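PDB 6K5J: GH3 beta-N-acetylglucosaminidase from Paenibacillaceae, which hydrolyses beta-linked N-acetylglucosamine residues from the ends of sugar chains as a family 3 glycoside hydrolase. Local coordinates for residues 152-157 with 162-167; 182-187 with 214-219. All blocks are in the same frame, centred on the assembly; numbering follows the deposited sequence.

Interaction 1 of 2, residues 152-157 with 162-167. With NAG (2-acetamido-2-deoxy-beta-D-glucopyranose), chain B.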
loop_
_atom_site.group_PDB
_atom_site.type_symbol
_atom_site.label_atom_id
_atom_site.label_comp_id
_atom_site.label_asym_id
_atom_site.label_seq_id
_atom_site.Cartn_x
_atom_site.Cartn_y
_atom_site.Cartn_z
ATOM N N ARG A 152 -3.898 -4.798 -2.440
ATOM C CA ARG A 152 -2.507 -4.423 -2.195
ATOM C C ARG A 152 -1.524 -5.533 -2.555
ATOM O O ARG A 152 -0.320 -5.271 -2.614
ATOM C CB ARG A 152 -2.319 -4.028 -0.727
ATOM C CG ARG A 152 -3.082 -2.783 -0.328
ATOM C CD ARG A 152 -3.119 -2.650 1.187
ATOM N NE ARG A 152 -1.814 -2.276 1.709
ATOM C CZ ARG A 152 -1.448 -2.391 2.982
ATOM N NH1 ARG A 152 -2.278 -2.908 3.872
ATOM N NH2 ARG A 152 -0.247 -1.978 3.364
ATOM N N SER A 153 -2.002 -6.749 -2.799
ATOM C CA SER A 153 -1.187 -7.868 -3.249
ATOM C C SER A 153 -1.302 -8.010 -4.761
ATOM O O SER A 153 -2.366 -7.764 -5.332
ATOM C CB SER A 153 -1.648 -9.169 -2.580
ATOM O OG SER A 153 -1.183 -10.304 -3.296
ATOM N N TYR A 154 -0.203 -8.423 -5.418
ATOM C CA TYR A 154 -0.297 -8.701 -6.855
ATOM C C TYR A 154 -1.257 -9.854 -7.144
ATOM O O TYR A 154 -1.895 -9.880 -8.202
ATOM C CB TYR A 154 1.071 -9.043 -7.453
ATOM C CG TYR A 154 2.133 -7.986 -7.304
ATOM C CD1 TYR A 154 2.085 -6.803 -8.040
ATOM C CD2 TYR A 154 3.195 -8.180 -6.429
ATOM C CE1 TYR A 154 3.073 -5.838 -7.906
ATOM C CE2 TYR A 154 4.178 -7.225 -6.286
ATOM C CZ TYR A 154 4.119 -6.064 -7.019
ATOM O OH TYR A 154 5.099 -5.123 -6.852
ATOM N N GLY A 155 -1.360 -10.826 -6.246
ATOM C CA GLY A 155 -2.231 -11.950 -6.516
ATOM C C GLY A 155 -1.971 -13.091 -5.552
ATOM O O GLY A 155 -1.251 -12.944 -4.561
ATOM N N GLY A 156 -2.565 -14.234 -5.879
ATOM C CA GLY A 156 -2.630 -15.380 -4.996
ATOM C C GLY A 156 -1.614 -16.481 -5.218
ATOM O O GLY A 156 -1.722 -17.533 -4.577
ATOM N N THR A 157 -0.615 -16.283 -6.075
ATOM C CA THR A 157 0.425 -17.289 -6.246
ATOM C C THR A 157 1.788 -16.690 -5.946
ATOM O O THR A 157 2.040 -15.512 -6.214
ATOM C CB THR A 157 0.445 -17.883 -7.657
ATOM O OG1 THR A 157 0.679 -16.845 -8.610
ATOM C CG2 THR A 157 -0.860 -18.600 -7.963
ATOM N N ALA A 162 6.275 -13.017 -6.866
ATOM C CA ALA A 162 7.728 -12.897 -6.963
ATOM C C ALA A 162 8.146 -12.239 -8.273
ATOM O O ALA A 162 9.052 -11.398 -8.291
ATOM C CB ALA A 162 8.398 -14.273 -6.832
ATOM N N ARG A 163 7.504 -12.620 -9.378
ATOM C CA ARG A 163 7.910 -12.129 -10.690
ATOM C C ARG A 163 7.671 -10.627 -10.808
ATOM O O ARG A 163 8.542 -9.878 -11.268
ATOM C CB ARG A 163 7.144 -12.893 -11.779
ATOM C CG ARG A 163 7.512 -12.498 -13.196
ATOM C CD ARG A 163 7.086 -13.564 -14.211
ATOM N NE ARG A 163 5.804 -14.184 -13.873
ATOM C CZ ARG A 163 4.626 -13.706 -14.261
ATOM N NH1 ARG A 163 4.576 -12.593 -14.979
ATOM N NH2 ARG A 163 3.507 -14.334 -13.930
ATOM N N LEU A 164 6.501 -10.166 -10.377
ATOM C CA LEU A 164 6.204 -8.738 -10.444
ATOM C C LEU A 164 6.879 -7.979 -9.307
ATOM O O LEU A 164 7.370 -6.862 -9.510
ATOM C CB LEU A 164 4.690 -8.508 -10.394
ATOM C CG LEU A 164 3.916 -8.507 -11.711
ATOM C CD1 LEU A 164 4.223 -9.743 -12.547
ATOM C CD2 LEU A 164 2.409 -8.386 -11.421
ATOM N N GLY A 165 6.919 -8.579 -8.113
ATOM C CA GLY A 165 7.446 -7.873 -6.955
ATOM C C GLY A 165 8.922 -7.547 -7.053
ATOM O O GLY A 165 9.346 -6.466 -6.641
ATOM N N THR A 166 9.737 -8.472 -7.583
ATOM C CA THR A 166 11.157 -8.148 -7.688
ATOM C C THR A 166 11.404 -7.073 -8.728
ATOM O O THR A 166 12.332 -6.275 -8.575
ATOM C CB THR A 166 12.015 -9.379 -8.008
ATOM O OG1 THR A 166 11.568 -9.993 -9.222
ATOM C CG2 THR A 166 11.961 -10.383 -6.859
ATOM N N GLU A 167 10.588 -7.027 -9.783
ATOM C CA GLU A 167 10.717 -5.943 -10.749
ATOM C C GLU A 167 10.282 -4.609 -10.155
ATOM O O GLU A 167 10.848 -3.567 -10.506
ATOM C CB GLU A 167 9.914 -6.271 -12.008
ATOM C CG GLU A 167 10.681 -7.223 -12.951
ATOM C CD GLU A 167 12.013 -6.620 -13.383
ATOM O OE1 GLU A 167 11.998 -5.764 -14.289
ATOM O OE2 GLU A 167 13.069 -6.978 -12.815
HETATM C C1 NAG B . 0.964 -0.172 8.868
HETATM C C2 NAG B . 0.846 -0.956 7.536
HETATM C C3 NAG B . 2.129 -0.828 6.696
HETATM C C4 NAG B . 2.583 0.622 6.589
HETATM C C5 NAG B . 2.723 1.204 7.985
HETATM C C6 NAG B . 3.169 2.648 8.006
HETATM C C7 NAG B . -0.399 -3.064 7.215
HETATM C C8 NAG B . -0.508 -4.507 7.626
HETATM N N2 NAG B . 0.566 -2.358 7.814
HETATM O O1 NAG B . -0.303 -0.083 9.428
HETATM O O3 NAG B . 1.910 -1.354 5.390
HETATM O O4 NAG B . 3.831 0.699 5.910
HETATM O O5 NAG B . 1.440 1.156 8.617
HETATM O O6 NAG B . 2.148 3.515 7.526
HETATM O O7 NAG B . -1.137 -2.571 6.364
#
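Tyr-154 lays one face of its ring over Leu-164, and this apolar meeting joins the loop ahead of helix 158-174 to the second turn of that same helix. Leu-164 CB sits 3.9 Å from the centroid of the Tyr-154 ring and only 10° off its normal, a CH-pi contact almost straight above the centre. The CD2 branch of Leu-164 leans toward the CB end of the ring, 3.7 Å from Tyr-154 CD1. With CG anti to the carbonyl carbon (chi1 -59°), the tyrosine swings over the helix. Tyr-154 CE2 also lies 3.4 Å from Gly-165 CA, which approaches the ring obliquely; the absence of a side chain on Gly-165 lets the ring come this close to the helix backbone. Val-161 and Ala-168 of the helix also touch the tyrosine.

Polar bonds work within the loop and at the sugar. Ser-153 OG accepts from Gly-155 N at 3.0 Å, an ST turn, and also bonds to Asp-139 O and Asn-141 N, which ties the turn to the loop around 139-141. The long chain of Arg-152 bends at chi3 and presents its guanidinium edge to the bound N-acetylglucosamine. Arg-152 NH1 donates to the acetamido O7 at 2.8 Å, while NH2 makes weak bonds to O7 and O3; Glu-85 forms a salt bridge to NH2.

No hydrogen bond crosses between the segments. Their chemistry therefore implies a division of labour: dispersion and CH-pi packing seat the loop on the helix, while hydrogen bonds from Arg-152, two residues earlier, hold the acetamido oxygen, consistent with recognition of the N-acetyl group.

Interaction 2 of 2, residues 182-187 with 214-219; sequences KHFPGH and APFREA. With NAG (2-acetamido-2-deoxy-beta-D-glucopyranose), chain B.
Phe-216 turns its CG anti to the carbonyl carbon (chi1 -68°), sending the ring off helix 213-222 toward the strand end, where Phe-184, its CG anti to the backbone N (chi1 -179°), meets it edge-on. The pair is T-shaped: planes at 83°, centroids of the Phe-184 and Phe-216 rings 5.2 Å apart, with Phe-184 CD2 standing 3.6 Å from Phe-216 CG over the face. The rim of the Phe-216 ring abuts the backbone, its CZ 3.7 Å from Lys-182 C, in the cis peptide that joins Lys-182 to His-183. An alanine in place of Phe-216 is likely to leave the edge of Phe-184 without its aromatic face and open a gap behind the cis-bonded turn.

From the two residues of this cis peptide, the side chains reach the sugar. His-183 NE2 shares a hydrogen bond of 2.7 Å with NAG O3. Lys-182 NZ donates to the same NAG O3 at 2.9 Å. The Lys-182 ammonium is also held by Phe-134 O and Glu-85, and His-183 ND1 by Asp-139.

In the KHFPGH motif, as in N-acetylglucosaminidases of family 3, apolar packing thus backs a backbone with two cis peptide bonds, before His-183 and Pro-185, whose lysine and histidine side chains converge on the sugar O3.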
loop_
_atom_site.group_PDB
_atom_site.type_symbol
_atom_site.label_atom_id
_atom_site.label_comp_id
_atom_site.label_asym_id
_atom_site.label_seq_id
_atom_site.Cartn_x
_atom_site.Cartn_y
_atom_site.Cartn_z
ATOM N N LYS A 182 7.285 -6.012 2.072
ATOM C CA LYS A 182 6.470 -6.173 3.272
ATOM C C LYS A 182 5.329 -7.137 2.952
ATOM O O LYS A 182 4.990 -7.338 1.786
ATOM C CB LYS A 182 5.963 -4.799 3.762
ATOM C CG LYS A 182 4.959 -4.094 2.812
ATOM C CD LYS A 182 4.647 -2.661 3.318
ATOM C CE LYS A 182 3.476 -2.015 2.547
ATOM N NZ LYS A 182 3.282 -0.573 2.973
ATOM N N HIS A 183 4.745 -7.773 3.975
ATOM C CA HIS A 183 5.064 -7.696 5.394
ATOM C C HIS A 183 5.597 -9.068 5.830
ATOM O O HIS A 183 4.827 -10.032 5.940
ATOM C CB HIS A 183 3.815 -7.342 6.220
ATOM C CG HIS A 183 3.111 -6.086 5.783
ATOM N ND1 HIS A 183 2.261 -6.042 4.696
ATOM C CD2 HIS A 183 3.119 -4.835 6.304
ATOM C CE1 HIS A 183 1.774 -4.820 4.568
ATOM N NE2 HIS A 183 2.281 -4.065 5.528
ATOM N N PHE A 184 6.899 -9.145 6.087
ATOM C CA PHE A 184 7.566 -10.434 6.256
ATOM C C PHE A 184 7.129 -11.109 7.561
ATOM O O PHE A 184 7.052 -10.452 8.601
ATOM C CB PHE A 184 9.087 -10.229 6.247
ATOM C CG PHE A 184 9.877 -11.503 6.390
ATOM C CD1 PHE A 184 10.237 -11.976 7.644
ATOM C CD2 PHE A 184 10.270 -12.220 5.270
ATOM C CE1 PHE A 184 10.962 -13.159 7.784
ATOM C CE2 PHE A 184 11.007 -13.399 5.390
ATOM C CZ PHE A 184 11.348 -13.874 6.650
ATOM N N PRO A 185 6.908 -12.441 7.556
ATOM C CA PRO A 185 7.107 -13.369 6.434
ATOM C C PRO A 185 5.890 -13.579 5.528
ATOM O O PRO A 185 5.881 -14.540 4.765
ATOM C CB PRO A 185 7.471 -14.687 7.138
ATOM C CG PRO A 185 6.702 -14.628 8.427
ATOM C CD PRO A 185 6.710 -13.156 8.830
ATOM N N GLY A 186 4.882 -12.711 5.599
ATOM C CA GLY A 186 3.775 -12.832 4.668
ATOM C C GLY A 186 2.423 -12.698 5.335
ATOM O O GLY A 186 2.027 -13.560 6.118
ATOM N N HIS A 187 1.702 -11.629 5.004
ATOM C CA HIS A 187 0.433 -11.257 5.615
ATOM C C HIS A 187 -0.773 -11.668 4.771
ATOM O O HIS A 187 -1.906 -11.366 5.152
ATOM C CB HIS A 187 0.421 -9.730 5.849
ATOM C CG HIS A 187 -0.384 -9.271 7.033
ATOM N ND1 HIS A 187 -1.689 -9.667 7.261
ATOM C CD2 HIS A 187 -0.082 -8.389 8.022
ATOM C CE1 HIS A 187 -2.142 -9.077 8.355
ATOM N NE2 HIS A 187 -1.189 -8.300 8.839
ATOM N N ALA A 214 8.355 -17.404 -0.431
ATOM C CA ALA A 214 8.988 -17.489 -1.748
ATOM C C ALA A 214 9.277 -16.129 -2.377
ATOM O O ALA A 214 10.405 -15.927 -2.860
ATOM C CB ALA A 214 8.130 -18.369 -2.674
ATOM N N PRO A 215 8.345 -15.170 -2.427
ATOM C CA PRO A 215 8.698 -13.883 -3.050
ATOM C C PRO A 215 9.722 -13.098 -2.250
ATOM O O PRO A 215 10.547 -12.396 -2.852
ATOM C CB PRO A 215 7.350 -13.147 -3.152
ATOM C CG PRO A 215 6.488 -13.787 -2.137
ATOM C CD PRO A 215 6.924 -15.226 -2.046
ATOM N N PHE A 216 9.716 -13.213 -0.915
ATOM C CA PHE A 216 10.754 -12.554 -0.125
ATOM C C PHE A 216 12.136 -13.124 -0.438
ATOM O O PHE A 216 13.107 -12.369 -0.552
ATOM C CB PHE A 216 10.444 -12.676 1.369
ATOM C CG PHE A 216 9.230 -11.895 1.793
ATOM C CD1 PHE A 216 9.296 -10.517 1.946
ATOM C CD2 PHE A 216 8.019 -12.537 2.028
ATOM C CE1 PHE A 216 8.173 -9.787 2.335
ATOM C CE2 PHE A 216 6.894 -11.812 2.425
ATOM C CZ PHE A 216 6.977 -10.440 2.588
ATOM N N ARG A 217 12.237 -14.450 -0.588
ATOM C CA ARG A 217 13.505 -15.076 -0.972
ATOM C C ARG A 217 14.005 -14.529 -2.296
ATOM O O ARG A 217 15.194 -14.235 -2.449
ATOM C CB ARG A 217 13.349 -16.602 -1.083
ATOM C CG ARG A 217 13.287 -17.356 0.222
ATOM C CD ARG A 217 13.493 -18.869 -0.014
ATOM N NE ARG A 217 12.634 -19.383 -1.085
ATOM C CZ ARG A 217 11.503 -20.047 -0.863
ATOM N NH1 ARG A 217 11.098 -20.268 0.385
ATOM N NH2 ARG A 217 10.766 -20.474 -1.879
ATOM N N GLU A 218 13.108 -14.408 -3.277
ATOM C CA GLU A 218 13.517 -13.920 -4.586
ATOM C C GLU A 218 13.977 -12.472 -4.517
ATOM O O GLU A 218 14.932 -12.092 -5.200
ATOM C CB GLU A 218 12.370 -14.071 -5.590
ATOM C CG GLU A 218 11.920 -15.505 -5.796
ATOM C CD GLU A 218 12.993 -16.340 -6.480
ATOM O OE1 GLU A 218 13.851 -15.743 -7.170
ATOM O OE2 GLU A 218 12.980 -17.584 -6.326
ATOM N N ALA A 219 13.292 -11.640 -3.723
ATOM C CA ALA A 219 13.699 -10.243 -3.563
ATOM C C ALA A 219 15.054 -10.141 -2.876
ATOM O O ALA A 219 15.925 -9.367 -3.292
ATOM C CB ALA A 219 12.643 -9.474 -2.759
HETATM C C1 NAG B . 0.964 -0.172 8.868
HETATM C C2 NAG B . 0.846 -0.956 7.536
HETATM C C3 NAG B . 2.129 -0.828 6.696
HETATM C C4 NAG B . 2.583 0.622 6.589
HETATM C C5 NAG B . 2.723 1.204 7.985
HETATM C C6 NAG B . 3.169 2.648 8.006
HETATM C C7 NAG B . -0.399 -3.064 7.215
HETATM C C8 NAG B . -0.508 -4.507 7.626
HETATM N N2 NAG B . 0.566 -2.358 7.814
HETATM O O1 NAG B . -0.303 -0.083 9.428
HETATM O O3 NAG B . 1.910 -1.354 5.390
HETATM O O4 NAG B . 3.831 0.699 5.910
HETATM O O5 NAG B . 1.440 1.156 8.617
HETATM O O6 NAG B . 2.148 3.515 7.526
HETATM O O7 NAG B . -1.137 -2.571 6.364
#

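How the interactions relate
Interactions 1 and 2 lie in series along one stretch of the TIM-barrel domain, helix 158-174 leading into strand 178-184, with centres about 10 Å apart. They meet in two places. On the outer layer the neighbouring helices pack, Thr-166 CG2 lying 3.6 Å from Ala-219 N. At the sugar, Arg-152 NH2 comes within 3.7 Å of His-183 CE1, and Glu-85 pairs with both Arg-152 and Lys-182. Each packing contact lies next to residues that reach the same sugar: Arg-152 mainly holds O7, with a weak bond to O3, where Lys-182 and His-183 also converge. Asp-83 and Asp-268 add further hydrogen bonds, consistent with a binding site for the hydrolysed sugar.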